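Local coordinates for tyrosine-protein phosphatase non-receptor type 18 (Homo sapiens, PDB 2OC3) that removes phosphate from phosphotyrosine residues of proteins, autophosphorylated tyrosine kinases among them, through its non-receptor protein tyrosine phosphatase catalytic domain, at residues D247-L252 against H290-M295; L243-Y248 against F262-V267; S80-E85 against T158-I163. All coordinates share one frame; numbering follows the deposited sequence. Where two conformers were deposited one is given.

Interaction 1. Residues D247-L252 against H290-M295; sequences DYVRQL and HTVAQM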
loop_
_atom_site.group_PDB
_atom_site.type_symbol
_atom_site.label_atom_id
_atom_site.label_comp_id
_atom_site.label_asym_id
_atom_site.label_seq_id
_atom_site.Cartn_x
_atom_site.Cartn_y
_atom_site.Cartn_z
ATOM N N ASP A 247 -8.438 4.734 2.670
ATOM C CA ASP A 247 -7.924 5.577 3.736
ATOM C C ASP A 247 -7.988 7.034 3.349
ATOM O O ASP A 247 -8.332 7.868 4.196
ATOM C CB ASP A 247 -6.473 5.264 4.084
ATOM C CG ASP A 247 -5.960 6.155 5.185
ATOM O OD1 ASP A 247 -6.301 5.870 6.355
ATOM O OD2 ASP A 247 -5.233 7.112 4.900
ATOM N N TYR A 248 -7.589 7.380 2.122
ATOM C CA TYR A 248 -7.672 8.771 1.641
ATOM C C TYR A 248 -9.108 9.320 1.799
ATOM O O TYR A 248 -9.330 10.429 2.345
ATOM C CB TYR A 248 -7.203 8.812 0.191
ATOM C CG TYR A 248 -7.110 10.190 -0.439
ATOM C CD1 TYR A 248 -5.875 10.807 -0.604
ATOM C CD2 TYR A 248 -8.240 10.807 -0.970
ATOM C CE1 TYR A 248 -5.773 12.054 -1.224
ATOM C CE2 TYR A 248 -8.143 12.051 -1.586
ATOM C CZ TYR A 248 -6.910 12.655 -1.691
ATOM O OH TYR A 248 -6.765 13.885 -2.322
ATOM N N VAL A 249 -10.086 8.568 1.302
ATOM C CA VAL A 249 -11.487 9.000 1.369
ATOM C C VAL A 249 -11.953 9.080 2.822
ATOM O O VAL A 249 -12.682 10.019 3.209
ATOM C CB VAL A 249 -12.394 8.145 0.489
ATOM C CG1 VAL A 249 -13.872 8.603 0.627
ATOM C CG2 VAL A 249 -11.923 8.214 -0.960
ATOM N N ARG A 250 -11.522 8.150 3.657
ATOM C CA ARG A 250 -11.907 8.191 5.062
ATOM C C ARG A 250 -11.306 9.402 5.746
ATOM O O ARG A 250 -11.956 9.992 6.608
ATOM C CB ARG A 250 -11.462 6.916 5.760
ATOM C CG ARG A 250 -11.930 6.794 7.199
ATOM C CD ARG A 250 -11.743 5.392 7.723
ATOM N NE ARG A 250 -12.102 5.338 9.146
ATOM C CZ ARG A 250 -11.269 5.652 10.132
ATOM N NH1 ARG A 250 -10.015 5.995 9.936
ATOM N NH2 ARG A 250 -11.706 5.584 11.395
ATOM N N GLN A 251 -10.089 9.790 5.409
ATOM C CA GLN A 251 -9.494 10.979 5.991
ATOM C C GLN A 251 -10.277 12.219 5.568
ATOM O O GLN A 251 -10.509 13.109 6.411
ATOM C CB GLN A 251 -8.041 11.098 5.617
ATOM C CG GLN A 251 -7.184 10.003 6.265
ATOM C CD GLN A 251 -7.280 10.000 7.791
ATOM O OE1 GLN A 251 -8.099 9.299 8.410
ATOM N NE2 GLN A 251 -6.419 10.793 8.395
ATOM N N LEU A 252 -10.704 12.297 4.316
ATOM C CA LEU A 252 -11.569 13.421 3.887
ATOM C C LEU A 252 -12.841 13.449 4.719
ATOM O O LEU A 252 -13.290 14.502 5.183
ATOM C CB LEU A 252 -11.951 13.325 2.410
ATOM C CG LEU A 252 -10.842 13.546 1.381
ATOM C CD1 LEU A 252 -11.429 13.353 -0.043
ATOM C CD2 LEU A 252 -10.151 14.905 1.576
ATOM N N HIS A 290 -18.373 0.234 -3.078
ATOM C CA HIS A 290 -19.170 -0.362 -2.010
ATOM C C HIS A 290 -18.672 0.130 -0.640
ATOM O O HIS A 290 -19.464 0.509 0.254
ATOM C CB HIS A 290 -19.048 -1.886 -2.085
ATOM C CG HIS A 290 -19.964 -2.648 -1.173
ATOM N ND1 HIS A 290 -20.829 -2.054 -0.277
ATOM C CD2 HIS A 290 -20.132 -3.982 -1.027
ATOM C CE1 HIS A 290 -21.501 -2.992 0.370
ATOM N NE2 HIS A 290 -21.095 -4.171 -0.064
ATOM N N THR A 291 -17.348 0.144 -0.478
ATOM C CA THR A 291 -16.702 0.545 0.765
ATOM C C THR A 291 -16.983 2.007 1.077
ATOM O O THR A 291 -17.329 2.353 2.221
ATOM C CB THR A 291 -15.174 0.304 0.718
ATOM O OG1 THR A 291 -14.907 -1.070 0.368
ATOM C CG2 THR A 291 -14.538 0.615 2.056
ATOM N N VAL A 292 -16.841 2.869 0.071
ATOM C CA VAL A 292 -17.050 4.298 0.261
ATOM C C VAL A 292 -18.533 4.594 0.570
ATOM O O VAL A 292 -18.816 5.377 1.478
ATOM C CB VAL A 292 -16.514 5.098 -0.955
ATOM C CG1 VAL A 292 -16.945 6.550 -0.883
ATOM C CG2 VAL A 292 -14.963 4.981 -1.009
ATOM N N ALA A 293 -19.448 3.949 -0.149
ATOM C CA ALA A 293 -20.896 4.091 0.111
ATOM C C ALA A 293 -21.213 3.712 1.556
ATOM O O ALA A 293 -21.962 4.423 2.247
ATOM C CB ALA A 293 -21.707 3.233 -0.877
ATOM N N GLN A 294 -20.608 2.621 2.031
ATOM C CA GLN A 294 -20.819 2.170 3.407
ATOM C C GLN A 294 -20.280 3.184 4.415
ATOM O O GLN A 294 -20.938 3.485 5.426
ATOM C CB GLN A 294 -20.209 0.808 3.627
ATOM C CG GLN A 294 -20.164 0.425 5.063
ATOM C CD GLN A 294 -19.978 -1.035 5.273
ATOM O OE1 GLN A 294 -20.302 -1.851 4.399
ATOM N NE2 GLN A 294 -19.463 -1.390 6.452
ATOM N N MET A 295 -19.096 3.729 4.152
ATOM C CA MET A 295 -18.554 4.773 5.024
ATOM C C MET A 295 -19.451 5.990 5.049
ATOM O O MET A 295 -19.591 6.620 6.081
ATOM C CB MET A 295 -17.164 5.216 4.564
ATOM C CG MET A 295 -16.106 4.155 4.614
ATOM S SD MET A 295 -14.415 4.823 4.615
ATOM C CE MET A 295 -14.730 6.481 4.056
#
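Val249 and Arg250 meet Val292 and Met295 in an apolar helix-helix contact within the helical part of the phosphatase domain, where helix 238-254 runs beside the C-terminal helix 282-296. The two segments point nearly the same way, their axes 19° apart and 10.6 Å from each other at closest approach, so the gap is bridged by side chains rather than by touching backbones. Two layers of contact result. In the first, the valines cross at about a right angle: Val249 lays its CG1 against both methyls of Val292, with CG1 to CG1 at 4.0 Å. That branch of Val249 is anti to the backbone N (chi1 178°), which directs it at the facing helix. In the second, one turn further on, Met295 reaches across with its thioether. It was modelled in two conformers, and in the one described here the chain bends at its end and CE probably rests against the backbone of helix 238-254, near CA of Arg250 and CG1 of Val249. In this same conformer SD lies on the aliphatic root of Arg250, 3.8 Å from its CB, while the extended arginine chain carries the guanidinium onward, away from the methionine. Met295 gives up more surface to the facing segment than any other residue here, although it stays partly exposed. Leu264 of helix 264-272 packs on both valines, while on helix 209-222 Leu212 touches Met295 and Glu216 touches Arg250, placing the pair of helices between these two neighbours.

Interaction 2. Residues L243-Y248 against F262-V267; sequences LCTVDY and FSLFDV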
loop_
_atom_site.group_PDB
_atom_site.type_symbol
_atom_site.label_atom_id
_atom_site.label_comp_id
_atom_site.label_asym_id
_atom_site.label_seq_id
_atom_site.Cartn_x
_atom_site.Cartn_y
_atom_site.Cartn_z
ATOM N N LEU A 243 -6.641 -0.090 -0.657
ATOM C CA LEU A 243 -6.412 0.341 0.717
ATOM C C LEU A 243 -6.070 1.819 0.814
ATOM O O LEU A 243 -6.588 2.526 1.693
ATOM C CB LEU A 243 -5.301 -0.455 1.394
ATOM C CG LEU A 243 -5.659 -1.873 1.810
ATOM C CD1 LEU A 243 -4.495 -2.596 2.401
ATOM C CD2 LEU A 243 -6.821 -1.927 2.828
ATOM N N CYS A 244 -5.178 2.303 -0.057
ATOM C CA CYS A 244 -4.774 3.717 0.005
ATOM C C CYS A 244 -5.956 4.610 -0.305
ATOM O O CYS A 244 -6.138 5.677 0.334
ATOM C CB CYS A 244 -3.630 4.037 -0.947
ATOM S SG CYS A 244 -2.052 3.219 -0.476
ATOM N N THR A 245 -6.789 4.209 -1.253
ATOM C CA THR A 245 -7.928 5.045 -1.627
ATOM C C THR A 245 -8.971 5.065 -0.502
ATOM O O THR A 245 -9.548 6.127 -0.202
ATOM C CB THR A 245 -8.586 4.565 -2.937
ATOM O OG1 THR A 245 -7.610 4.589 -3.987
ATOM C CG2 THR A 245 -9.761 5.471 -3.304
ATOM N N VAL A 246 -9.220 3.919 0.130
ATOM C CA VAL A 246 -10.187 3.872 1.214
ATOM C C VAL A 246 -9.719 4.794 2.350
ATOM O O VAL A 246 -10.494 5.576 2.929
ATOM C CB VAL A 246 -10.370 2.419 1.712
ATOM C CG1 VAL A 246 -11.150 2.374 3.068
ATOM C CG2 VAL A 246 -11.027 1.566 0.647
ATOM N N ASP A 247 -8.438 4.734 2.670
ATOM C CA ASP A 247 -7.924 5.577 3.736
ATOM C C ASP A 247 -7.988 7.034 3.349
ATOM O O ASP A 247 -8.332 7.868 4.196
ATOM C CB ASP A 247 -6.473 5.264 4.084
ATOM C CG ASP A 247 -5.960 6.155 5.185
ATOM O OD1 ASP A 247 -6.301 5.870 6.355
ATOM O OD2 ASP A 247 -5.233 7.112 4.900
ATOM N N TYR A 248 -7.589 7.380 2.122
ATOM C CA TYR A 248 -7.672 8.771 1.641
ATOM C C TYR A 248 -9.108 9.320 1.799
ATOM O O TYR A 248 -9.330 10.429 2.345
ATOM C CB TYR A 248 -7.203 8.812 0.191
ATOM C CG TYR A 248 -7.110 10.190 -0.439
ATOM C CD1 TYR A 248 -5.875 10.807 -0.604
ATOM C CD2 TYR A 248 -8.240 10.807 -0.970
ATOM C CE1 TYR A 248 -5.773 12.054 -1.224
ATOM C CE2 TYR A 248 -8.143 12.051 -1.586
ATOM C CZ TYR A 248 -6.910 12.655 -1.691
ATOM O OH TYR A 248 -6.765 13.885 -2.322
ATOM N N PHE A 262 -17.459 15.810 -5.025
ATOM C CA PHE A 262 -16.525 14.709 -4.768
ATOM C C PHE A 262 -16.638 13.638 -5.850
ATOM O O PHE A 262 -17.742 13.200 -6.230
ATOM C CB PHE A 262 -16.797 14.079 -3.418
ATOM C CG PHE A 262 -15.961 12.845 -3.153
ATOM C CD1 PHE A 262 -14.588 12.944 -2.981
ATOM C CD2 PHE A 262 -16.547 11.598 -3.104
ATOM C CE1 PHE A 262 -13.814 11.775 -2.750
ATOM C CE2 PHE A 262 -15.783 10.456 -2.858
ATOM C CZ PHE A 262 -14.421 10.575 -2.691
ATOM N N SER A 263 -15.474 13.197 -6.321
ATOM C CA SER A 263 -15.379 12.247 -7.398
ATOM C C SER A 263 -14.385 11.149 -6.984
ATOM O O SER A 263 -13.191 11.409 -6.855
ATOM C CB SER A 263 -14.842 12.951 -8.640
ATOM O OG SER A 263 -14.588 12.018 -9.684
ATOM N N LEU A 264 -14.907 9.949 -6.818
ATOM C CA LEU A 264 -14.049 8.775 -6.543
ATOM C C LEU A 264 -13.206 8.460 -7.790
ATOM O O LEU A 264 -12.040 8.042 -7.686
ATOM C CB LEU A 264 -14.915 7.608 -6.102
ATOM C CG LEU A 264 -14.272 6.373 -5.506
ATOM C CD1 LEU A 264 -13.333 6.771 -4.375
ATOM C CD2 LEU A 264 -15.378 5.460 -4.989
ATOM N N PHE A 265 -13.765 8.741 -8.968
ATOM C CA PHE A 265 -13.056 8.597 -10.236
ATOM C C PHE A 265 -11.762 9.406 -10.186
ATOM O O PHE A 265 -10.674 8.925 -10.526
ATOM C CB PHE A 265 -13.978 9.025 -11.391
ATOM C CG PHE A 265 -13.308 9.078 -12.731
ATOM C CD1 PHE A 265 -13.450 8.025 -13.637
ATOM C CD2 PHE A 265 -12.560 10.171 -13.096
ATOM C CE1 PHE A 265 -12.824 8.086 -14.872
ATOM C CE2 PHE A 265 -11.936 10.238 -14.330
ATOM C CZ PHE A 265 -12.077 9.186 -15.209
ATOM N N ASP A 266 -11.863 10.664 -9.760
ATOM C CA ASP A 266 -10.712 11.553 -9.775
ATOM C C ASP A 266 -9.640 11.089 -8.778
ATOM O O ASP A 266 -8.450 11.222 -9.048
ATOM C CB ASP A 266 -11.133 12.983 -9.414
ATOM C CG ASP A 266 -11.951 13.661 -10.504
ATOM O OD1 ASP A 266 -11.986 13.174 -11.659
ATOM O OD2 ASP A 266 -12.562 14.716 -10.197
ATOM N N VAL A 267 -10.074 10.539 -7.647
ATOM C CA VAL A 267 -9.124 10.044 -6.625
ATOM C C VAL A 267 -8.325 8.866 -7.187
ATOM O O VAL A 267 -7.101 8.850 -7.104
ATOM C CB VAL A 267 -9.831 9.630 -5.315
ATOM C CG1 VAL A 267 -8.838 8.986 -4.339
ATOM C CG2 VAL A 267 -10.544 10.863 -4.676
#
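Thr245 CG2 touches both contacting residues of the facing helix, Val267 CG1 at 3.8 Å and Leu264 CD1 at 3.9 Å. The threonine methyl stands anti to the backbone N (chi1 -59°, measured to OG1), and this rotation turns the carbon branch toward helix 264-272 while the hydroxyl stays beside its own helix, hydrogen-bonded to the carbonyl of Gly241 one turn earlier. The polar end is therefore satisfied locally and the interface remains apolar. One turn along helix 238-254, Tyr248 joins in with one side of its ring: CD2 approaches Val267 CG1 at 3.9 Å, and CE2 lies 4.1 Å from Val267 CG2. The methyl CG1 approaches the ring obliquely, so Val267, which has the most surface covered here, touches residues one turn apart on helix 238-254. Leu264, one turn before Val267, brings only its CD1 branch to the threonine.

What positions Leu264 and Val267 is the start of their helix. Ser263 occupies the N-cap, its OG accepting from Asp266 N at 3.0 Å with an N-H...O angle of 152°, and thereby ties down the first turn from which Leu264 and Val267 project. Just before it, Phe262 tucks its ring against Val249 and Leu252 of helix 238-254 and meets Phe15 edge to face. Leu288 of helix 282-296 also packs on Thr245. Helix 238-254 begins at the loop inferred by similarity to bind substrate, with the side chain of Thr245 about 9 Å from Gly238. Packing of the helix that follows the signature phosphate-binding loop, Cys233 to Arg239, against the next helix in the chain belongs to the classical protein tyrosine phosphatase fold.

Interaction 3. Residues S80-E85 against T158-I163; sequences SLLQEE and TGLFCI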
loop_
_atom_site.group_PDB
_atom_site.type_symbol
_atom_site.label_atom_id
_atom_site.label_comp_id
_atom_site.label_asym_id
_atom_site.label_seq_id
_atom_site.Cartn_x
_atom_site.Cartn_y
_atom_site.Cartn_z
ATOM N N SER A 80 18.264 6.176 0.970
ATOM C CA SER A 80 19.552 6.717 1.286
ATOM C C SER A 80 20.146 6.018 2.499
ATOM O O SER A 80 21.339 6.153 2.767
ATOM C CB SER A 80 19.467 8.207 1.550
ATOM O OG SER A 80 18.783 8.539 2.745
ATOM N N LEU A 81 19.339 5.273 3.261
ATOM C CA LEU A 81 19.862 4.649 4.447
ATOM C C LEU A 81 20.906 3.610 4.038
ATOM O O LEU A 81 20.704 2.772 3.138
ATOM C CB LEU A 81 18.703 4.045 5.273
ATOM C CG LEU A 81 19.062 3.447 6.638
ATOM C CD1 LEU A 81 19.434 4.570 7.620
ATOM C CD2 LEU A 81 17.945 2.585 7.211
ATOM N N LEU A 82 22.062 3.687 4.687
ATOM C CA LEU A 82 23.195 2.816 4.400
ATOM C C LEU A 82 23.844 3.115 3.065
ATOM O O LEU A 82 24.569 2.294 2.572
ATOM C CB LEU A 82 22.827 1.320 4.526
ATOM C CG LEU A 82 22.365 0.819 5.921
ATOM C CD1 LEU A 82 21.893 -0.627 5.881
ATOM C CD2 LEU A 82 23.472 0.982 6.943
ATOM N N GLN A 83 23.600 4.295 2.489
ATOM C CA GLN A 83 24.254 4.624 1.207
ATOM C C GLN A 83 25.768 4.607 1.359
ATOM O O GLN A 83 26.462 4.130 0.442
ATOM C CB GLN A 83 23.801 5.980 0.669
ATOM C CG GLN A 83 24.130 7.175 1.546
ATOM N N GLU A 84 26.267 5.126 2.494
ATOM C CA GLU A 84 27.728 5.172 2.788
ATOM C C GLU A 84 28.366 3.783 2.847
ATOM O O GLU A 84 29.576 3.635 2.682
ATOM C CB GLU A 84 28.017 5.928 4.103
ATOM C CG GLU A 84 27.679 5.131 5.374
ATOM N N GLU A 85 27.564 2.756 3.092
ATOM C CA GLU A 85 28.048 1.380 3.132
ATOM C C GLU A 85 27.818 0.665 1.791
ATOM O O GLU A 85 28.022 -0.550 1.673
ATOM C CB GLU A 85 27.389 0.629 4.295
ATOM C CG GLU A 85 27.499 1.372 5.651
ATOM N N THR A 158 17.754 -9.785 9.364
ATOM C CA THR A 158 17.869 -9.433 7.977
ATOM C C THR A 158 18.911 -8.349 7.866
ATOM O O THR A 158 18.679 -7.195 8.232
ATOM C CB THR A 158 16.552 -8.898 7.436
ATOM O OG1 THR A 158 15.488 -9.802 7.795
ATOM C CG2 THR A 158 16.669 -8.729 5.913
ATOM N N GLY A 159 20.097 -8.699 7.389
ATOM C CA GLY A 159 21.184 -7.760 7.396
ATOM C C GLY A 159 21.370 -7.229 8.806
ATOM O O GLY A 159 21.380 -7.990 9.785
ATOM N N LEU A 160 21.450 -5.910 8.890
ATOM C CA LEU A 160 21.652 -5.215 10.135
ATOM C C LEU A 160 20.363 -4.999 10.984
ATOM O O LEU A 160 20.445 -4.376 12.038
ATOM C CB LEU A 160 22.293 -3.858 9.837
ATOM C CG LEU A 160 23.703 -3.855 9.229
ATOM C CD1 LEU A 160 24.104 -2.407 8.928
ATOM C CD2 LEU A 160 24.702 -4.517 10.177
ATOM N N PHE A 161 19.226 -5.530 10.539
ATOM C CA PHE A 161 17.939 -5.434 11.258
ATOM C C PHE A 161 17.620 -6.718 11.999
ATOM O O PHE A 161 17.739 -7.784 11.434
ATOM C CB PHE A 161 16.803 -5.127 10.285
ATOM C CG PHE A 161 16.896 -3.795 9.657
ATOM C CD1 PHE A 161 16.329 -2.686 10.245
ATOM C CD2 PHE A 161 17.586 -3.629 8.476
ATOM C CE1 PHE A 161 16.469 -1.433 9.647
ATOM C CE2 PHE A 161 17.676 -2.372 7.863
ATOM C CZ PHE A 161 17.135 -1.290 8.469
ATOM N N CYS A 162 17.172 -6.602 13.250
ATOM C CA CYS A 162 16.712 -7.709 14.038
ATOM C C CYS A 162 15.251 -7.430 14.350
ATOM O O CYS A 162 14.941 -6.404 14.985
ATOM C CB CYS A 162 17.551 -7.838 15.308
ATOM S SG CYS A 162 16.972 -9.192 16.347
ATOM N N ILE A 163 14.378 -8.293 13.845
ATOM C CA ILE A 163 12.948 -8.171 14.039
ATOM C C ILE A 163 12.495 -9.188 15.085
ATOM O O ILE A 163 12.807 -10.370 14.965
ATOM C CB ILE A 163 12.162 -8.435 12.713
ATOM C CG1 ILE A 163 12.880 -7.787 11.514
ATOM C CG2 ILE A 163 10.680 -7.997 12.853
ATOM C CD1 ILE A 163 12.954 -6.290 11.588
#
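Leu82, Phe161 and Leu160 contribute most of the surface buried here, where two beta turns of the phosphatase domain approach each other through their side chains. One is a type II turn, Ser80 to Gln83, in the loop between strands 76-78 and 90-91. The other, a type II' turn from Thr158 to Phe161, is the hairpin connection between strands 156-158 and 161-170 at the edge of the mixed sheet. Gly159 takes the positive-phi position of that second turn, and paired backbone bonds between Thr158 and Phe161 close it.

Leu82 starts its side chain toward the hairpin and crosses Leu160 obliquely, both of its methyls finding the same CD1 of Leu160; CD2 is the nearer at 4.0 Å. Leu160 lies at the exposed margin, whereas Leu82 is buried, with Phe184 of strand 175-184 touching both leucines. Phe161 leaves its strand to one side of the opposing loop, but with CG anti to the carbonyl carbon (chi1 -66°) its ring reaches across to Leu81. The ring also stacks with Phe184 and packs on Leu117 of helix 116-125. That helix also anchors the 80-85 loop: Glu125 hydrogen-bonds to Leu81 N and Ser80 OG, Arg121 hydrogen-bonds to Leu81 O, and Trp124 touches the Leu81 side chain. The last apolar meeting comes from opposite directions, with the Leu81 methyl CD2 placed at the edge of the phenylalanine ring, near its plane, 4.2 Å from CZ of Phe161.

In the fold
Interactions 1 and 2 form one continuous packed region: both use helix 238-254, their centres are about 7 Å apart, and they meet where Val249 CG2 lies 3.8 Å from Phe262 CZ and 4.0 Å from Leu264 CD1. They pair that helix with the two helices that follow it in the chain, 264-272 and 282-296. Interaction 3 lies on the opposite side of the chain's centre, about 36 Å and about 34 Å from interactions 1 and 2, centre to centre. All three are partly buried and apolar, yet interactions 1 and 2 join helices through aliphatic branches, a methionine, the stem of an arginine and a tyrosine ring, whereas interaction 3 joins two turns, with an exposed leucine at its margin.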